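Glutathione s-transferase S2 (Nilaparvata lugens, PDB 5H5L) acts as a prostaglandin D synthase that requires glutathione and probably joins glutathione to electrophilic substrates, as sigma-class glutathione transferases do. Local coordinates at residues Gly76-Ser80 and Lys148-Ile154; Glu118-Leu122 and Trp167-Ile171. One frame throughout, in Å; residues are numbered along the deposited sequence.

The two contacts lie at separate places in the subunit, their centres 27 Å apart and their nearest atoms about 10 Å apart. Contact 1 joins the two domains, bringing the loop after helix 64-75 onto the start of helix 151-164; contact 2 lies inside the all-helical C-terminal domain and brings the loop after that same helix 151-164 onto helix 111-139. Contact 1 is partly buried, with a backbone bond and leucine packing inside and a lysine and serine at its outer end. Contact 2 is buried and smaller, made by side chains alone: one tryptophan takes both the hydrogen bond and most of the apolar touches.

Contact 1 (Gly76-Ser80 and Lys148-Ile154); sequences GLAGS and KLSWGDI
The carbonyl of L77 meets the first turn of helix 151-164, its O accepting from W151 N at 2.8 Å, while the CA of S150 also comes close to the same oxygen. A water 2.8 Å from both A78 O and L149 O bridges the two backbones a little farther along. L77 itself points into the contact: with CG beside its own backbone N and anti to the carbonyl carbon (chi1 -62°), one methyl, CD1, reaches I154 CD1 at 3.6 Å and the other, CD2, lies 3.8 Å from L149 CD2. The loop following helix 64-75, the last helix of the thioredoxin-like N-terminal domain, is tied here to the helical C-terminal domain. S150 and D153 form the N-capping box familiar from glutathione transferases: S150 N donates to D153 OD2 at 2.7 Å, on the anti side of the carboxylate, and D153 N returns a weak bond to S150 OG. The indole of W151 turns an edge to the loop, with L77 O 3.3 Å from its CD1, and the W151 side chain also packs on M21, A68 and I88, of helices 15-25, 64-75 and 82-106. At the exposed end K148 runs extended beyond CG until NZ lies 2.7 Å from S80 OG; that ammonium also forms a salt bridge with E84 of helix 82-106.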
ATOM      1  N   GLY B  76     -16.957   2.518  11.326  1.00 19.10           N
ATOM      2  CA  GLY B  76     -17.288   3.915  11.114  1.00 23.37           C
ATOM      3  C   GLY B  76     -16.119   4.872  11.210  1.00 24.26           C
ATOM      4  O   GLY B  76     -16.312   6.045  11.564  1.00 21.29           O
ATOM      5  N   LEU B  77     -14.910   4.401  10.930  1.00 18.55           N
ATOM      6  CA  LEU B  77     -13.703   5.221  10.959  1.00 22.05           C
ATOM      7  C   LEU B  77     -13.074   5.376   9.581  1.00 18.05           C
ATOM      8  O   LEU B  77     -11.846   5.370   9.443  1.00 19.04           O
ATOM      9  CB  LEU B  77     -12.695   4.614  11.919  1.00 19.81           C
ATOM     10  CG  LEU B  77     -13.111   4.522  13.384  1.00 22.40           C
ATOM     11  CD1 LEU B  77     -11.927   3.994  14.131  1.00 21.54           C
ATOM     12  CD2 LEU B  77     -13.559   5.868  13.968  1.00 21.76           C
ATOM     13  N   ALA B  78     -13.908   5.488   8.549  1.00 19.46           N
ATOM     14  CA  ALA B  78     -13.433   5.764   7.195  1.00 18.78           C
ATOM     15  C   ALA B  78     -14.017   7.081   6.705  1.00 19.71           C
ATOM     16  O   ALA B  78     -14.494   7.877   7.514  1.00 20.28           O
ATOM     17  CB  ALA B  78     -13.789   4.625   6.232  1.00 15.54           C
ATOM     18  N   GLY B  79     -13.996   7.335   5.399  1.00 14.71           N
ATOM     19  CA  GLY B  79     -14.448   8.619   4.901  1.00 22.21           C
ATOM     20  C   GLY B  79     -15.967   8.663   4.661  1.00 21.54           C
ATOM     21  O   GLY B  79     -16.597   7.642   4.413  1.00 22.60           O
ATOM     22  N   SER B  80     -16.531   9.878   4.691  1.00 25.33           N
ATOM     23  CA  SER B  80     -17.932  10.089   4.319  1.00 30.59           C
ATOM     24  C   SER B  80     -18.172  10.083   2.810  1.00 35.76           C
ATOM     25  O   SER B  80     -19.330   9.995   2.391  1.00 29.21           O
ATOM     26  CB  SER B  80     -18.425  11.413   4.890  1.00 26.77           C
ATOM     27  OG  SER B  80     -18.238  11.451   6.292  1.00 28.23           O
ATOM     28  N   LYS B 148     -10.947  14.304  11.508  1.00 27.76           N
ATOM     29  CA  LYS B 148     -11.647  13.366  12.380  1.00 25.97           C
ATOM     30  C   LYS B 148     -10.904  12.035  12.426  1.00 25.17           C
ATOM     31  O   LYS B 148     -10.120  11.703  11.529  1.00 23.33           O
ATOM     32  CB  LYS B 148     -13.109  13.146  11.940  1.00 22.28           C
ATOM     33  CG  LYS B 148     -13.298  12.625  10.521  1.00 20.95           C
ATOM     34  CD  LYS B 148     -14.781  12.657  10.053  1.00 26.75           C
ATOM     35  CE  LYS B 148     -14.912  12.160   8.622  1.00 28.78           C
ATOM     36  NZ  LYS B 148     -16.242  12.297   7.954  1.00 25.02           N
ATOM     37  N   LEU B 149     -11.168  11.289  13.498  1.00 18.44           N
ATOM     38  CA  LEU B 149     -10.528  10.000  13.736  1.00 23.07           C
ATOM     39  C   LEU B 149     -10.785   9.034  12.576  1.00 22.15           C
ATOM     40  O   LEU B 149     -11.920   8.886  12.113  1.00 17.76           O
ATOM     41  CB  LEU B 149     -11.047   9.384  15.029  1.00 22.31           C
ATOM     42  CG  LEU B 149     -10.356   8.073  15.442  1.00 18.51           C
ATOM     43  CD1 LEU B 149      -8.962   8.344  15.976  1.00 19.49           C
ATOM     44  CD2 LEU B 149     -11.146   7.334  16.466  1.00 30.68           C
ATOM     45  N   SER B 150      -9.733   8.375  12.114  1.00 20.39           N
ATOM     46  CA  SER B 150      -9.861   7.378  11.067  1.00 18.78           C
ATOM     47  C   SER B 150      -9.097   6.112  11.428  1.00 18.97           C
ATOM     48  O   SER B 150      -8.298   6.087  12.367  1.00 15.74           O
ATOM     49  CB  SER B 150      -9.369   7.928   9.721  1.00 20.64           C
ATOM     50  OG  SER B 150      -7.953   8.061   9.660  1.00 14.50           O
ATOM     51  N   TRP B 151      -9.350   5.036  10.647  1.00 16.68           N
ATOM     52  CA  TRP B 151      -8.533   3.830  10.763  1.00 13.29           C
ATOM     53  C   TRP B 151      -7.081   4.159  10.483  1.00 11.64           C
ATOM     54  O   TRP B 151      -6.176   3.513  11.015  1.00 13.51           O
ATOM     55  CB  TRP B 151      -9.040   2.727   9.791  1.00 16.49           C
ATOM     56  CG  TRP B 151      -8.826   3.069   8.345  1.00 12.99           C
ATOM     57  CD1 TRP B 151      -9.710   3.715   7.512  1.00 13.19           C
ATOM     58  CD2 TRP B 151      -7.665   2.800   7.561  1.00 11.18           C
ATOM     59  NE1 TRP B 151      -9.172   3.852   6.269  1.00 12.47           N
ATOM     60  CE2 TRP B 151      -7.916   3.301   6.274  1.00 13.61           C
ATOM     61  CE3 TRP B 151      -6.427   2.191   7.825  1.00 10.32           C
ATOM     62  CZ2 TRP B 151      -6.994   3.214   5.257  1.00 11.35           C
ATOM     63  CZ3 TRP B 151      -5.506   2.106   6.819  1.00  9.50           C
ATOM     64  CH2 TRP B 151      -5.776   2.623   5.547  1.00 10.53           C
ATOM     65  N   GLY B 152      -6.841   5.181   9.671  1.00 11.99           N
ATOM     66  CA  GLY B 152      -5.488   5.604   9.426  1.00 11.40           C
ATOM     67  C   GLY B 152      -4.759   6.037  10.693  1.00 13.07           C
ATOM     68  O   GLY B 152      -3.587   5.701  10.893  1.00 11.36           O
ATOM     69  N   ASP B 153      -5.429   6.811  11.545  1.00 14.53           N
ATOM     70  CA  ASP B 153      -4.814   7.206  12.820  1.00 13.80           C
ATOM     71  C   ASP B 153      -4.419   5.983  13.641  1.00 14.06           C
ATOM     72  O   ASP B 153      -3.340   5.931  14.244  1.00 14.06           O
ATOM     73  CB  ASP B 153      -5.791   8.080  13.623  1.00 15.99           C
ATOM     74  CG  ASP B 153      -6.194   9.343  12.889  1.00 18.01           C
ATOM     75  OD1 ASP B 153      -5.292  10.082  12.439  1.00 19.74           O
ATOM     76  OD2 ASP B 153      -7.418   9.576  12.721  1.00 20.14           O
ATOM     77  N   ILE B 154      -5.286   4.987  13.678  1.00 12.90           N
ATOM     78  CA  ILE B 154      -5.027   3.802  14.467  1.00  9.70           C
ATOM     79  C   ILE B 154      -3.884   2.996  13.883  1.00 15.93           C
ATOM     80  O   ILE B 154      -3.022   2.519  14.612  1.00 15.72           O
ATOM     81  CB  ILE B 154      -6.345   3.028  14.583  1.00 14.34           C
ATOM     82  CG1 ILE B 154      -7.287   3.863  15.481  1.00 23.15           C
ATOM     83  CG2 ILE B 154      -6.130   1.659  15.185  1.00 20.75           C
ATOM     84  CD1 ILE B 154      -8.708   3.375  15.525  1.00 25.02           C
TER
HETATM   85  O   HOH W   1     -12.886   9.056   9.516  1.00 21.10           O

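Contact 2 (Glu118-Leu122 and Trp167-Ile171); sequences EETLL and WSDII
W167 pushes its indole from the loop toward helix 111-139, into a hollow made by E118, L121 and L122. E118 takes the edge, L122 one face and L121 the benzo end. At the pyrrole edge W167 NE1 donates to E118 OE2 at 3.1 Å in an almost straight bond, 174° at the hydrogen. That oxygen uses its anti lone pair and lies in the ring plane, although the carboxylate itself is turned 54° from the indole. The glutamate gets there by an extended chain, CG anti to the backbone N, which carries the acid out from the helix, across to the ring.

L122 supplies the bump over one face. L122 CD2 sits 3.9 Å from the centroid of the W167 five-membered ring, nearly on the normal, a CH-pi contact, while L122 CD1 lies 3.8 Å from W167 NE1. L122 CD2 also touches I170 CD1 at 3.9 Å, so this methyl sits in the corner formed by the indole face and the isoleucine from the far end of the loop's type I turn. L121 CD2 lies 3.8 Å from W167 CH2, approaching obliquely with the two side chains nearly perpendicular. Putting an alanine at W167 would probably leave E118 OE2 without this donor and open a gap beside the methyls of L121 and L122.

The type I turn from W167 to I170, closed by I170 N donating to W167 O, lets both apolar side chains face the same helix. The indole also meets the ring of W105, from helix 82-106, with the planes at about 50°. Inside the all-helical C-terminal domain, away from the glutathione site, the loop joining helix 151-164 to helix 175-185 is thereby packed against both helix 111-139 and helix 82-106.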
ATOM      1  N   GLU B 118      20.822   3.463   9.853  1.00 29.52           N
ATOM      2  CA  GLU B 118      20.189   4.076  11.017  1.00 21.57           C
ATOM      3  C   GLU B 118      20.501   5.564  11.112  1.00 28.62           C
ATOM      4  O   GLU B 118      19.630   6.359  11.483  1.00 25.94           O
ATOM      5  CB  GLU B 118      20.625   3.360  12.288  1.00 27.36           C
ATOM      6  CG  GLU B 118      20.056   3.970  13.559  1.00 31.93           C
ATOM      7  CD  GLU B 118      20.677   3.415  14.824  1.00 37.74           C
ATOM      8  OE1 GLU B 118      21.869   3.038  14.800  1.00 36.49           O
ATOM      9  OE2 GLU B 118      19.969   3.370  15.851  1.00 42.31           O
ATOM     10  N   GLU B 119      21.741   5.964  10.808  1.00 26.39           N
ATOM     11  CA  GLU B 119      22.086   7.380  10.815  1.00 28.80           C
ATOM     12  C   GLU B 119      21.256   8.146   9.791  1.00 27.22           C
ATOM     13  O   GLU B 119      20.695   9.212  10.085  1.00 25.34           O
ATOM     14  CB  GLU B 119      23.576   7.560  10.513  1.00 36.09           C
ATOM     15  CG  GLU B 119      23.990   9.010  10.157  1.00 54.33           C
ATOM     16  CD  GLU B 119      24.021   9.305   8.640  1.00 69.02           C
ATOM     17  OE1 GLU B 119      24.323   8.379   7.844  1.00 68.44           O
ATOM     18  OE2 GLU B 119      23.760  10.473   8.246  1.00 74.32           O
ATOM     19  N   THR B 120      21.229   7.657   8.557  1.00 25.85           N
ATOM     20  CA  THR B 120      20.407   8.314   7.540  1.00 32.22           C
ATOM     21  C   THR B 120      18.945   8.333   7.973  1.00 23.97           C
ATOM     22  O   THR B 120      18.270   9.366   7.886  1.00 23.58           O
ATOM     23  CB  THR B 120      20.577   7.598   6.203  1.00 31.91           C
ATOM     24  OG1 THR B 120      21.956   7.646   5.814  1.00 30.60           O
ATOM     25  CG2 THR B 120      19.708   8.237   5.104  1.00 31.77           C
ATOM     26  N   LEU B 121      18.455   7.190   8.469  1.00 21.95           N
ATOM     27  CA  LEU B 121      17.089   7.087   8.965  1.00 30.65           C
ATOM     28  C   LEU B 121      16.812   8.135  10.037  1.00 28.14           C
ATOM     29  O   LEU B 121      15.855   8.911   9.945  1.00 22.35           O
ATOM     30  CB  LEU B 121      16.875   5.674   9.503  1.00 24.11           C
ATOM     31  CG  LEU B 121      15.554   5.359  10.165  1.00 26.28           C
ATOM     32  CD1 LEU B 121      14.371   5.615   9.179  1.00 25.55           C
ATOM     33  CD2 LEU B 121      15.637   3.895  10.596  1.00 31.05           C
ATOM     34  N   LEU B 122      17.668   8.215  11.048  1.00 23.83           N
ATOM     35  CA  LEU B 122      17.356   9.110  12.152  1.00 26.89           C
ATOM     36  C   LEU B 122      17.573  10.580  11.803  1.00 27.33           C
ATOM     37  O   LEU B 122      16.805  11.432  12.252  1.00 29.42           O
ATOM     38  CB  LEU B 122      18.177   8.715  13.377  1.00 31.09           C
ATOM     39  CG  LEU B 122      17.799   7.418  14.054  1.00 32.94           C
ATOM     40  CD1 LEU B 122      18.844   7.019  15.098  1.00 36.92           C
ATOM     41  CD2 LEU B 122      16.429   7.598  14.690  1.00 35.73           C
ATOM     42  N   TRP B 167      13.564   3.418  19.300  1.00 42.20           N
ATOM     43  CA  TRP B 167      14.013   4.795  19.466  1.00 41.46           C
ATOM     44  C   TRP B 167      12.967   5.474  20.352  1.00 45.83           C
ATOM     45  O   TRP B 167      11.938   5.953  19.877  1.00 42.32           O
ATOM     46  CB  TRP B 167      14.180   5.470  18.092  1.00 37.72           C
ATOM     47  CG  TRP B 167      15.092   4.710  17.167  1.00 29.87           C
ATOM     48  CD1 TRP B 167      16.461   4.696  17.198  1.00 40.52           C
ATOM     49  CD2 TRP B 167      14.714   3.883  16.050  1.00 31.60           C
ATOM     50  NE1 TRP B 167      16.950   3.905  16.190  1.00 41.38           N
ATOM     51  CE2 TRP B 167      15.905   3.391  15.471  1.00 33.35           C
ATOM     52  CE3 TRP B 167      13.489   3.511  15.486  1.00 35.15           C
ATOM     53  CZ2 TRP B 167      15.909   2.542  14.360  1.00 40.47           C
ATOM     54  CZ3 TRP B 167      13.487   2.667  14.382  1.00 41.55           C
ATOM     55  CH2 TRP B 167      14.698   2.189  13.829  1.00 42.55           C
ATOM     56  N   SER B 168      13.229   5.491  21.660  1.00 43.13           N
ATOM     57  CA  SER B 168      12.164   5.734  22.627  1.00 44.78           C
ATOM     58  C   SER B 168      11.627   7.158  22.542  1.00 46.58           C
ATOM     59  O   SER B 168      10.429   7.389  22.736  1.00 46.54           O
ATOM     60  CB  SER B 168      12.677   5.445  24.038  1.00 49.04           C
ATOM     61  OG  SER B 168      13.742   6.326  24.353  1.00 55.13           O
ATOM     62  N   ASP B 169      12.493   8.123  22.272  1.00 42.48           N
ATOM     63  CA  ASP B 169      12.123   9.531  22.318  1.00 52.44           C
ATOM     64  C   ASP B 169      11.646  10.047  20.973  1.00 46.62           C
ATOM     65  O   ASP B 169      11.250  11.209  20.871  1.00 50.51           O
ATOM     66  CB  ASP B 169      13.319  10.361  22.778  1.00 54.19           C
ATOM     67  CG  ASP B 169      14.464  10.347  21.763  1.00 62.15           C
ATOM     68  OD1 ASP B 169      14.583   9.377  20.980  1.00 57.07           O
ATOM     69  OD2 ASP B 169      15.250  11.317  21.748  1.00 76.47           O
ATOM     70  N   ILE B 170      11.632   9.181  19.963  1.00 40.82           N
ATOM     71  CA  ILE B 170      11.669   9.611  18.576  1.00 38.98           C
ATOM     72  C   ILE B 170      10.484  10.512  18.230  1.00 40.02           C
ATOM     73  O   ILE B 170      10.654  11.531  17.561  1.00 41.83           O
ATOM     74  CB  ILE B 170      11.756   8.374  17.671  1.00 34.15           C
ATOM     75  CG1 ILE B 170      12.201   8.777  16.270  1.00 46.39           C
ATOM     76  CG2 ILE B 170      10.426   7.624  17.645  1.00 37.94           C
ATOM     77  CD1 ILE B 170      12.652   7.604  15.441  1.00 47.32           C
ATOM     78  N   ILE B 171       9.271  10.192  18.703  1.00 36.19           N
ATOM     79  CA  ILE B 171       8.126  11.022  18.309  1.00 30.68           C
ATOM     80  C   ILE B 171       7.928  12.232  19.217  1.00 34.80           C
ATOM     81  O   ILE B 171       7.092  13.096  18.901  1.00 28.23           O
ATOM     82  CB  ILE B 171       6.789  10.240  18.250  1.00 23.60           C
ATOM     83  CG1 ILE B 171       6.255   9.852  19.627  1.00 31.99           C
ATOM     84  CG2 ILE B 171       6.933   8.966  17.372  1.00 33.34           C
ATOM     85  CD1 ILE B 171       4.759   9.416  19.569  1.00 34.95           C
TER